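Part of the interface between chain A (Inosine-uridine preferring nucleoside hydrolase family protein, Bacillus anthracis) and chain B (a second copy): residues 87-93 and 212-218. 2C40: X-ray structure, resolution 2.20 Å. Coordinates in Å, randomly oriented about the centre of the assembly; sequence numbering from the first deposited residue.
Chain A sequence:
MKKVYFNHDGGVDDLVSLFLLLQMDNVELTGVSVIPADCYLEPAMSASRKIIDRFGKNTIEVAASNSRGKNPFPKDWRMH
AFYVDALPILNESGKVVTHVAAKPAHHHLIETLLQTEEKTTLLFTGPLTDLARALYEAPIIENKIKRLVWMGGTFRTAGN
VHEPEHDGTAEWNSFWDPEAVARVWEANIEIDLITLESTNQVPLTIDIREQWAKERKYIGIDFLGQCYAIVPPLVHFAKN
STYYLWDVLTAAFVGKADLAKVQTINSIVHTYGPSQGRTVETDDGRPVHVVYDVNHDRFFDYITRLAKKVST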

ATOM      1  N   LEU A  87      -5.413   7.937  -2.242  1.00 40.72           N
ATOM      2  CA  LEU A  87      -6.657   7.383  -1.700  1.00 40.55           C
ATOM      3  C   LEU A  87      -7.915   8.227  -2.126  1.00 41.02           C
ATOM      4  O   LEU A  87      -7.889   9.475  -2.069  1.00 39.94           O
ATOM      5  CB  LEU A  87      -6.565   7.260  -0.174  1.00 40.09           C
ATOM      6  CG  LEU A  87      -5.666   6.218   0.496  1.00 39.00           C
ATOM      7  CD1 LEU A  87      -5.763   6.393   1.975  1.00 39.64           C
ATOM      8  CD2 LEU A  87      -6.005   4.793   0.098  1.00 39.98           C
ATOM      9  N   PRO A  88      -9.004   7.540  -2.556  1.00 41.13           N
ATOM     10  CA  PRO A  88     -10.160   8.256  -3.107  1.00 41.63           C
ATOM     11  C   PRO A  88     -10.772   9.277  -2.131  1.00 42.13           C
ATOM     12  O   PRO A  88     -11.115  10.392  -2.531  1.00 42.10           O
ATOM     13  CB  PRO A  88     -11.129   7.134  -3.426  1.00 41.37           C
ATOM     14  CG  PRO A  88     -10.239   5.923  -3.623  1.00 41.78           C
ATOM     15  CD  PRO A  88      -9.222   6.073  -2.581  1.00 40.87           C
ATOM     16  N   ILE A  89     -10.889   8.905  -0.867  1.00 41.95           N
ATOM     17  CA  ILE A  89     -11.379   9.827   0.149  1.00 42.90           C
ATOM     18  C   ILE A  89     -10.715  11.215   0.016  1.00 42.20           C
ATOM     19  O   ILE A  89     -11.369  12.218   0.184  1.00 41.38           O
ATOM     20  CB  ILE A  89     -11.264   9.223   1.608  1.00 43.09           C
ATOM     21  CG1 ILE A  89     -11.302  10.286   2.679  1.00 45.74           C
ATOM     22  CG2 ILE A  89      -9.941   8.555   1.871  1.00 46.23           C
ATOM     23  CD1 ILE A  89     -12.592  10.922   2.810  1.00 49.21           C
ATOM     24  N   LEU A  90      -9.426  11.232  -0.319  1.00 41.47           N
ATOM     25  CA  LEU A  90      -8.625  12.463  -0.410  1.00 40.91           C
ATOM     26  C   LEU A  90      -8.663  13.173  -1.760  1.00 40.29           C
ATOM     27  O   LEU A  90      -8.187  14.297  -1.870  1.00 39.40           O
ATOM     28  CB  LEU A  90      -7.154  12.130  -0.092  1.00 39.67           C
ATOM     29  CG  LEU A  90      -6.886  11.762   1.357  1.00 38.92           C
ATOM     30  CD1 LEU A  90      -5.353  11.686   1.596  1.00 39.69           C
ATOM     31  CD2 LEU A  90      -7.543  12.761   2.306  1.00 41.85           C
ATOM     32  N   ASN A  91      -9.184  12.484  -2.778  1.00 40.11           N
ATOM     33  CA  ASN A  91      -9.244  12.967  -4.153  1.00 40.00           C
ATOM     34  C   ASN A  91     -10.671  13.219  -4.641  1.00 40.16           C
ATOM     35  O   ASN A  91     -10.876  13.658  -5.772  1.00 39.27           O
ATOM     36  CB  ASN A  91      -8.584  11.953  -5.091  1.00 40.09           C
ATOM     37  CG  ASN A  91      -7.109  11.841  -4.853  1.00 39.66           C
ATOM     38  OD1 ASN A  91      -6.347  12.725  -5.205  1.00 38.47           O
ATOM     39  ND2 ASN A  91      -6.696  10.762  -4.231  1.00 41.74           N
ATOM     40  N   GLU A  92     -11.644  12.933  -3.782  1.00 40.45           N
ATOM     41  CA  GLU A  92     -13.036  13.055  -4.128  1.00 41.03           C
ATOM     42  C   GLU A  92     -13.447  14.488  -4.561  1.00 41.24           C
ATOM     43  O   GLU A  92     -14.301  14.623  -5.435  1.00 41.03           O
ATOM     44  CB  GLU A  92     -13.926  12.557  -2.964  1.00 40.61           C
ATOM     45  CG  GLU A  92     -15.367  12.307  -3.440  1.00 40.74           C
ATOM     46  CD  GLU A  92     -16.315  11.789  -2.389  1.00 40.49           C
ATOM     47  OE1 GLU A  92     -15.925  11.648  -1.219  1.00 38.66           O
ATOM     48  OE2 GLU A  92     -17.487  11.531  -2.750  1.00 42.08           O
ATOM     49  N   SER A  93     -12.843  15.518  -3.951  1.00 41.44           N
ATOM     50  CA  SER A  93     -13.153  16.953  -4.226  1.00 41.89           C
ATOM     51  C   SER A  93     -12.632  17.444  -5.551  1.00 42.06           C
ATOM     52  O   SER A  93     -13.082  18.462  -6.067  1.00 42.25           O
ATOM     53  CB  SER A  93     -12.500  17.879  -3.188  1.00 42.33           C
ATOM     54  OG  SER A  93     -12.803  17.483  -1.876  1.00 44.29           O
TER
ATOM     55  N   TRP B 212     -12.719   7.988 -11.170  1.00 41.13           N
ATOM     56  CA  TRP B 212     -13.183   7.033 -10.162  1.00 41.18           C
ATOM     57  C   TRP B 212     -13.342   7.626  -8.791  1.00 41.25           C
ATOM     58  O   TRP B 212     -14.309   7.340  -8.096  1.00 41.50           O
ATOM     59  CB  TRP B 212     -12.221   5.884 -10.016  1.00 41.54           C
ATOM     60  CG  TRP B 212     -12.370   4.908 -11.101  1.00 41.75           C
ATOM     61  CD1 TRP B 212     -13.445   4.743 -11.919  1.00 41.01           C
ATOM     62  CD2 TRP B 212     -11.412   3.936 -11.479  1.00 41.25           C
ATOM     63  NE1 TRP B 212     -13.205   3.730 -12.783  1.00 42.73           N
ATOM     64  CE2 TRP B 212     -11.963   3.207 -12.528  1.00 42.01           C
ATOM     65  CE3 TRP B 212     -10.152   3.587 -10.998  1.00 41.09           C
ATOM     66  CZ2 TRP B 212     -11.282   2.150 -13.130  1.00 43.94           C
ATOM     67  CZ3 TRP B 212      -9.471   2.572 -11.594  1.00 41.66           C
ATOM     68  CH2 TRP B 212     -10.022   1.861 -12.651  1.00 42.43           C
ATOM     69  N   ALA B 213     -12.363   8.421  -8.380  1.00 40.80           N
ATOM     70  CA  ALA B 213     -12.409   9.027  -7.069  1.00 40.78           C
ATOM     71  C   ALA B 213     -13.606   9.974  -6.942  1.00 41.16           C
ATOM     72  O   ALA B 213     -14.207  10.065  -5.870  1.00 41.37           O
ATOM     73  CB  ALA B 213     -11.124   9.750  -6.769  1.00 40.86           C
ATOM     74  N   LYS B 214     -13.955  10.655  -8.035  1.00 40.96           N
ATOM     75  CA  LYS B 214     -15.170  11.493  -8.096  1.00 41.54           C
ATOM     76  C   LYS B 214     -16.447  10.686  -7.793  1.00 41.83           C
ATOM     77  O   LYS B 214     -17.386  11.231  -7.213  1.00 40.87           O
ATOM     78  N   GLU B 215     -16.455   9.388  -8.141  1.00 42.26           N
ATOM     79  CA  GLU B 215     -17.641   8.540  -7.962  1.00 43.19           C
ATOM     80  C   GLU B 215     -17.459   7.491  -6.855  1.00 42.97           C
ATOM     81  O   GLU B 215     -18.091   6.439  -6.857  1.00 42.84           O
ATOM     82  CB  GLU B 215     -18.036   7.925  -9.320  1.00 43.95           C
ATOM     83  CG  GLU B 215     -18.512   8.977 -10.344  1.00 45.13           C
ATOM     84  CD  GLU B 215     -19.989   8.812 -10.758  1.00 49.05           C
ATOM     85  OE1 GLU B 215     -20.375   7.654 -11.070  1.00 51.41           O
ATOM     86  OE2 GLU B 215     -20.752   9.835 -10.798  1.00 47.90           O
ATOM     87  N   ARG B 216     -16.609   7.847  -5.887  1.00 43.68           N
ATOM     88  CA  ARG B 216     -16.347   7.104  -4.630  1.00 43.91           C
ATOM     89  C   ARG B 216     -17.625   6.751  -3.830  1.00 43.90           C
ATOM     90  O   ARG B 216     -17.618   5.807  -3.021  1.00 43.77           O
ATOM     91  CB  ARG B 216     -15.433   7.969  -3.733  1.00 44.32           C
ATOM     92  CG  ARG B 216     -14.735   7.222  -2.644  1.00 45.06           C
ATOM     93  CD  ARG B 216     -14.040   8.148  -1.633  1.00 43.25           C
ATOM     94  NE  ARG B 216     -15.010   8.868  -0.829  1.00 43.16           N
ATOM     95  CZ  ARG B 216     -15.594   8.414   0.280  1.00 41.21           C
ATOM     96  NH1 ARG B 216     -15.290   7.243   0.818  1.00 39.21           N
ATOM     97  NH2 ARG B 216     -16.482   9.178   0.897  1.00 43.20           N
ATOM     98  N   LYS B 217     -18.689   7.530  -4.044  1.00 43.64           N
ATOM     99  CA  LYS B 217     -20.022   7.226  -3.513  1.00 44.20           C
ATOM    100  C   LYS B 217     -20.487   5.788  -3.808  1.00 44.17           C
ATOM    101  O   LYS B 217     -21.162   5.177  -2.981  1.00 44.55           O
ATOM    102  CB  LYS B 217     -21.056   8.215  -4.075  1.00 43.94           C
ATOM    103  N   TYR B 218     -20.133   5.262  -4.977  1.00 43.80           N
ATOM    104  CA  TYR B 218     -20.354   3.854  -5.288  1.00 43.55           C
ATOM    105  C   TYR B 218     -19.267   3.057  -4.599  1.00 43.35           C
ATOM    106  O   TYR B 218     -18.095   3.286  -4.852  1.00 43.37           O
ATOM    107  CB  TYR B 218     -20.273   3.642  -6.796  1.00 43.40           C
ATOM    108  CG  TYR B 218     -21.340   4.361  -7.599  1.00 42.90           C
ATOM    109  CD1 TYR B 218     -21.126   5.654  -8.103  1.00 42.20           C
ATOM    110  CD2 TYR B 218     -22.564   3.738  -7.890  1.00 42.73           C
ATOM    111  CE1 TYR B 218     -22.105   6.303  -8.872  1.00 42.26           C
ATOM    112  CE2 TYR B 218     -23.549   4.391  -8.654  1.00 41.57           C
ATOM    113  CZ  TYR B 218     -23.311   5.667  -9.136  1.00 42.21           C
ATOM    114  OH  TYR B 218     -24.282   6.308  -9.884  1.00 44.40           O
TER

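The contact centres on a salt bridge between E92(A) and R216(B), set beside a small apolar patch; together the two stretches bury 352 Å², summed over both sides. R216(B) and E92(A) contribute the largest covered areas, 90 and 84 Å².

The salt bridge is bidentate from the arginine side. NE of R216(B) donates to OE1 of E92(A) at 3.0 Å with an N-H...O angle of 164°, close to linear, whereas NH2 of R216(B) reaches the same OE1 at 3.3 Å with a more bent 139°. OE1 lies at the edge of the guanidinium, near its plane, which is where the N-H bonds point.

The rotamers account for this arrangement. In E92(A), CA-to-CB points sideways, but chi1 of -164° (t) and chi2 of 179° (t) extend the chain so that its carboxylate comes nearer to chain B. R216(B) starts toward chain A; chi1 of -162° and chi2 of -170°, both t, carry it across, and chi3 then turns to 70° (p), with chi4 at 85°. The extended part places CD of R216(B) against the backbone of chain A, 3.5 Å from C of P88(A) and 3.3 Å from N of I89(A); chi3 (p) then swings NE to OE1 of E92(A), and chi4 orients the guanidinium so that NH2 also reaches it. One face of the guanidinium is covered by CB of I89(A). That residue's CA-to-CB bond points away, yet its CB still lies over the guanidinium face.

The apolar patch is built on A213(B), whose CB points toward chain A. CB of A213(B) lies 4.2 Å from CB of P88(A) and 3.8 Å from CB of N91(A). A methyl suits this close approach, in which CA of P88(A) and CA of A213(B) are 4.6 Å apart. The proline ring, C-gamma exo, offers carbon to both neighbours: CB of P88(A) is also 3.6 Å from CD of R216(B).

N91(A) gives the interface its CB while its amide leads away. With chi1 at -67° (m), ND2 of N91(A) turns back to O of L87(A) at 2.8 Å, a weak hydrogen bond at 128°. O of L87(A) also accepts from N of L90(A) at 2.9 Å, so the backbone bond, with a weak side-chain bond beside it, closes the turn that begins at L87(A).

Backbone atoms complete the packing: CG of E92(A) is 3.5 Å from O of A213(B). K214(B) lacks modelled side-chain atoms, and K217(B) is modelled only to CB, so the coordinates assign no role to either ammonium group.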